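Local structure of assemblin (Human herpesvirus 3, 1VZV) at residues I38-I52 with F62-A74. The protein is the serine protease domain of the capsid scaffolding protein, active as a dimer, and probably cleaves the viral assembly protein during capsid maturation. Residues are numbered along the deposited sequence; the frame is centred on the assembly and turned at random.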
# COMPACT_ATOMS: atom_id res chain seq x y z
N ILE A 38 21.68 -3.25 0.10
CA ILE A 38 20.38 -2.72 0.44
C ILE A 38 19.35 -3.19 -0.58
O ILE A 38 19.43 -2.87 -1.76
CB ILE A 38 20.45 -1.16 0.50
CG1 ILE A 38 20.93 -0.71 1.87
CG2 ILE A 38 19.12 -0.50 0.16
CD1 ILE A 38 20.90 0.77 2.06
N ASN A 39 18.41 -4.00 -0.15
CA ASN A 39 17.39 -4.44 -1.06
C ASN A 39 16.05 -4.07 -0.46
O ASN A 39 15.99 -3.58 0.67
CB ASN A 39 17.51 -5.94 -1.40
CG ASN A 39 17.20 -6.86 -0.23
OD1 ASN A 39 16.40 -6.52 0.65
ND2 ASN A 39 17.81 -8.05 -0.23
N ILE A 40 14.97 -4.29 -1.20
CA ILE A 40 13.63 -3.95 -0.76
C ILE A 40 12.86 -5.22 -0.38
O ILE A 40 12.90 -6.17 -1.12
CB ILE A 40 12.88 -3.25 -1.93
CG1 ILE A 40 13.59 -1.97 -2.35
CG2 ILE A 40 11.41 -3.05 -1.60
CD1 ILE A 40 13.03 -1.39 -3.60
N ASP A 41 12.19 -5.23 0.76
CA ASP A 41 11.38 -6.38 1.20
C ASP A 41 12.22 -7.62 1.53
O ASP A 41 11.68 -8.72 1.71
CB ASP A 41 10.33 -6.72 0.10
CG ASP A 41 9.31 -7.85 0.51
OD1 ASP A 41 8.73 -7.75 1.61
OD2 ASP A 41 9.06 -8.81 -0.30
N HIS A 42 13.53 -7.42 1.68
CA HIS A 42 14.49 -8.53 1.94
C HIS A 42 14.67 -9.40 0.70
O HIS A 42 15.25 -10.48 0.77
CB HIS A 42 14.08 -9.41 3.12
CG HIS A 42 14.18 -8.73 4.45
ND1 HIS A 42 15.34 -8.57 5.16
CD2 HIS A 42 13.20 -8.19 5.23
CE1 HIS A 42 15.04 -7.96 6.32
NE2 HIS A 42 13.75 -7.71 6.41
N ARG A 43 14.20 -8.91 -0.45
CA ARG A 43 14.30 -9.58 -1.73
C ARG A 43 15.72 -9.58 -2.27
O ARG A 43 16.21 -8.59 -2.78
CB ARG A 43 13.37 -8.93 -2.75
CG ARG A 43 11.91 -9.29 -2.57
CD ARG A 43 11.67 -10.76 -2.86
NE ARG A 43 11.40 -11.03 -4.28
CZ ARG A 43 10.19 -10.99 -4.82
NH1 ARG A 43 9.13 -10.71 -4.05
NH2 ARG A 43 10.02 -11.25 -6.13
N LYS A 44 16.35 -10.74 -2.17
CA LYS A 44 17.70 -10.97 -2.67
C LYS A 44 17.75 -10.62 -4.14
O LYS A 44 18.79 -10.20 -4.62
CB LYS A 44 18.06 -12.46 -2.50
CG LYS A 44 17.90 -12.99 -1.05
CD LYS A 44 18.31 -14.46 -0.85
CE LYS A 44 18.25 -14.86 0.65
NZ LYS A 44 19.12 -13.99 1.53
N ASP A 45 16.64 -10.81 -4.84
CA ASP A 45 16.55 -10.50 -6.28
C ASP A 45 16.20 -9.07 -6.50
O ASP A 45 15.96 -8.66 -7.64
CB ASP A 45 15.49 -11.36 -6.97
CG ASP A 45 14.10 -11.20 -6.36
OD1 ASP A 45 13.98 -10.76 -5.20
OD2 ASP A 45 13.11 -11.53 -7.03
N CYS A 46 16.09 -8.31 -5.41
CA CYS A 46 15.73 -6.91 -5.52
C CYS A 46 16.59 -5.98 -4.67
O CYS A 46 16.12 -5.42 -3.69
CB CYS A 46 14.25 -6.72 -5.20
SG CYS A 46 13.70 -5.08 -5.65
N VAL A 47 17.86 -5.87 -5.05
CA VAL A 47 18.86 -5.03 -4.38
C VAL A 47 18.89 -3.76 -5.19
O VAL A 47 18.86 -3.83 -6.42
CB VAL A 47 20.25 -5.70 -4.40
CG1 VAL A 47 21.30 -4.77 -3.85
CG2 VAL A 47 20.23 -7.01 -3.61
N VAL A 48 18.96 -2.62 -4.52
CA VAL A 48 18.93 -1.32 -5.18
C VAL A 48 19.99 -0.32 -4.71
O VAL A 48 19.89 0.88 -5.01
CB VAL A 48 17.57 -0.64 -4.96
CG1 VAL A 48 16.48 -1.39 -5.71
CG2 VAL A 48 17.25 -0.59 -3.47
N GLY A 49 20.99 -0.80 -3.98
CA GLY A 49 22.02 0.09 -3.48
C GLY A 49 22.88 -0.72 -2.55
O GLY A 49 22.77 -1.95 -2.54
N GLU A 50 23.76 -0.05 -1.80
CA GLU A 50 24.64 -0.73 -0.86
C GLU A 50 25.11 0.18 0.28
O GLU A 50 25.47 1.35 0.04
CB GLU A 50 25.86 -1.33 -1.57
CG GLU A 50 26.99 -0.33 -1.94
CD GLU A 50 28.33 -1.01 -2.23
OE1 GLU A 50 28.76 -1.87 -1.44
OE2 GLU A 50 28.95 -0.69 -3.26
N VAL A 51 25.07 -0.35 1.50
CA VAL A 51 25.53 0.38 2.70
C VAL A 51 27.00 0.77 2.46
O VAL A 51 27.86 -0.10 2.32
CB VAL A 51 25.45 -0.55 3.97
CG1 VAL A 51 26.45 -0.11 5.04
CG2 VAL A 51 24.06 -0.52 4.55
N ILE A 52 27.30 2.07 2.43
CA ILE A 52 28.68 2.48 2.21
C ILE A 52 29.48 2.60 3.50
O ILE A 52 30.69 2.72 3.44
CB ILE A 52 28.81 3.78 1.36
CG1 ILE A 52 28.53 5.02 2.18
CG2 ILE A 52 27.86 3.74 0.17
CD1 ILE A 52 28.37 6.26 1.32
N PHE A 62 24.87 3.08 13.49
CA PHE A 62 24.34 4.13 12.62
C PHE A 62 24.94 3.91 11.23
O PHE A 62 26.15 3.76 11.11
CB PHE A 62 24.71 5.52 13.13
CG PHE A 62 24.03 6.64 12.40
CD1 PHE A 62 22.75 7.04 12.76
CD2 PHE A 62 24.65 7.26 11.33
CE1 PHE A 62 22.10 8.05 12.05
CE2 PHE A 62 24.00 8.26 10.62
CZ PHE A 62 22.72 8.65 10.98
N PHE A 63 24.11 3.88 10.20
CA PHE A 63 24.62 3.62 8.86
C PHE A 63 24.28 4.64 7.84
O PHE A 63 23.36 5.42 8.00
CB PHE A 63 24.11 2.27 8.34
CG PHE A 63 22.79 2.33 7.57
CD1 PHE A 63 21.60 2.64 8.20
CD2 PHE A 63 22.75 2.01 6.22
CE1 PHE A 63 20.40 2.63 7.51
CE2 PHE A 63 21.56 2.00 5.54
CZ PHE A 63 20.38 2.31 6.18
N LEU A 64 24.97 4.55 6.73
CA LEU A 64 24.76 5.44 5.60
C LEU A 64 24.81 4.50 4.39
O LEU A 64 25.55 3.52 4.38
CB LEU A 64 25.88 6.50 5.56
CG LEU A 64 25.87 7.57 4.47
CD1 LEU A 64 24.55 8.30 4.43
CD2 LEU A 64 26.97 8.55 4.76
N GLY A 65 23.97 4.74 3.41
CA GLY A 65 24.00 3.84 2.29
C GLY A 65 23.65 4.60 1.05
O GLY A 65 23.21 5.76 1.11
N ILE A 66 23.90 3.98 -0.09
CA ILE A 66 23.56 4.60 -1.35
C ILE A 66 22.52 3.75 -2.10
O ILE A 66 22.56 2.51 -2.08
CB ILE A 66 24.84 4.91 -2.19
CG1 ILE A 66 24.50 5.83 -3.35
CG2 ILE A 66 25.48 3.65 -2.71
CD1 ILE A 66 25.70 6.47 -3.96
N VAL A 67 21.49 4.44 -2.59
CA VAL A 67 20.41 3.82 -3.35
C VAL A 67 20.43 4.55 -4.70
O VAL A 67 19.97 5.68 -4.85
CB VAL A 67 19.02 3.93 -2.61
CG1 VAL A 67 17.88 3.43 -3.48
CG2 VAL A 67 19.07 3.13 -1.31
N ARG A 68 21.12 3.93 -5.64
CA ARG A 68 21.27 4.45 -6.98
C ARG A 68 20.74 3.36 -7.91
O ARG A 68 21.48 2.47 -8.32
CB ARG A 68 22.75 4.74 -7.24
CG ARG A 68 23.07 5.33 -8.61
CD ARG A 68 24.60 5.43 -8.77
NE ARG A 68 25.17 6.53 -8.00
CZ ARG A 68 25.64 7.65 -8.55
NH1 ARG A 68 25.69 7.77 -9.88
NH2 ARG A 68 26.12 8.63 -7.77
N CYS A 69 19.43 3.39 -8.17
CA CYS A 69 18.75 2.43 -9.06
C CYS A 69 17.81 3.24 -9.94
O CYS A 69 16.81 3.77 -9.49
CB CYS A 69 17.97 1.37 -8.24
SG CYS A 69 16.82 0.34 -9.22
N PRO A 70 18.14 3.38 -11.22
CA PRO A 70 17.23 4.16 -12.06
C PRO A 70 15.82 3.64 -12.12
O PRO A 70 14.88 4.43 -12.15
CB PRO A 70 17.92 4.15 -13.43
CG PRO A 70 18.66 2.86 -13.44
CD PRO A 70 19.23 2.80 -12.02
N GLN A 71 15.64 2.32 -12.08
CA GLN A 71 14.29 1.78 -12.16
C GLN A 71 13.41 2.10 -10.94
O GLN A 71 12.22 2.38 -11.09
CB GLN A 71 14.31 0.27 -12.43
CG GLN A 71 14.81 -0.12 -13.82
CD GLN A 71 16.29 0.14 -14.00
OE1 GLN A 71 17.06 0.06 -13.04
NE2 GLN A 71 16.69 0.50 -15.21
N LEU A 72 14.02 2.12 -9.76
CA LEU A 72 13.29 2.41 -8.53
C LEU A 72 12.51 3.72 -8.60
O LEU A 72 11.44 3.80 -8.04
CB LEU A 72 14.23 2.41 -7.34
CG LEU A 72 13.74 2.46 -5.88
CD1 LEU A 72 13.92 3.87 -5.33
CD2 LEU A 72 12.33 1.95 -5.74
N HIS A 73 13.02 4.72 -9.32
CA HIS A 73 12.31 6.00 -9.45
C HIS A 73 11.29 5.95 -10.58
O HIS A 73 10.22 6.57 -10.49
CB HIS A 73 13.25 7.16 -9.75
CG HIS A 73 14.34 7.35 -8.74
ND1 HIS A 73 15.08 8.52 -8.67
CD2 HIS A 73 14.88 6.50 -7.84
CE1 HIS A 73 16.04 8.37 -7.77
NE2 HIS A 73 15.94 7.16 -7.25
N ALA A 74 11.62 5.25 -11.65
CA ALA A 74 10.72 5.17 -12.77
C ALA A 74 9.38 4.52 -12.48
O ALA A 74 8.35 5.09 -12.81
CB ALA A 74 11.39 4.49 -13.93
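Glu50 and Ile66 form an antiparallel hydrogen-bonded pair toward the open end of the β hairpin of strands 47-56 and 61-67. The straighter of its two bonds runs from Ile66 N to Glu50 O (3.1 Å, 171°), the donor lying well above the carbonyl plane. Two residues along, Ile52 N gives a more bent bond to Leu64 O (3.0 Å). Between them Val51 faces Gly65 as a non-hydrogen-bonded pair, CA to CA 3.8 Å.

On the side of the sheet that carries Val51 and Val67, the ring of Phe63 joins both arms of the 38-52 segment. Ile38, with CG1 anti to its carbonyl carbon (chi1 -85°), brings CD1 to the ring edge, 3.7 Å from Phe63 CE2. Val51 reaches the same ring obliquely through CG2, its side chain crossing the phenylalanine at about a right angle. Ile38 also turns its other branch to Val67, CG2 to CG2 at 3.9 Å. The reverse side carries Glu50 and Ile66; here CG2 of Ile66 meets CG2 of Ile52 at 3.7 Å.

Val48 lies alongside Val67, pointing the same way, and its CB rests 3.9 Å from CB of Cys69, just past the end of strand 61-67. Cys69 is the N-cap of helix 70-79, its SG accepting a weak bond from Leu72 N, and Leu72 CD2 in turn meets Ile40 CD1. Val48 and Gly49 together oppose Ile38 in a classic β bulge.

The loop joining strands 37-40 and 47-56 opens with a type I' turn, Ile40 to Arg43, that holds His42, which forms the catalytic triad with Ser110 and His129. Strand 129-133 flanks strand 37-40, with Val130 touching Ile38 and Val51, while strand 3-8 borders strand 61-67 on its other edge, so the hairpin occupies the middle of the mixed assemblin sheet.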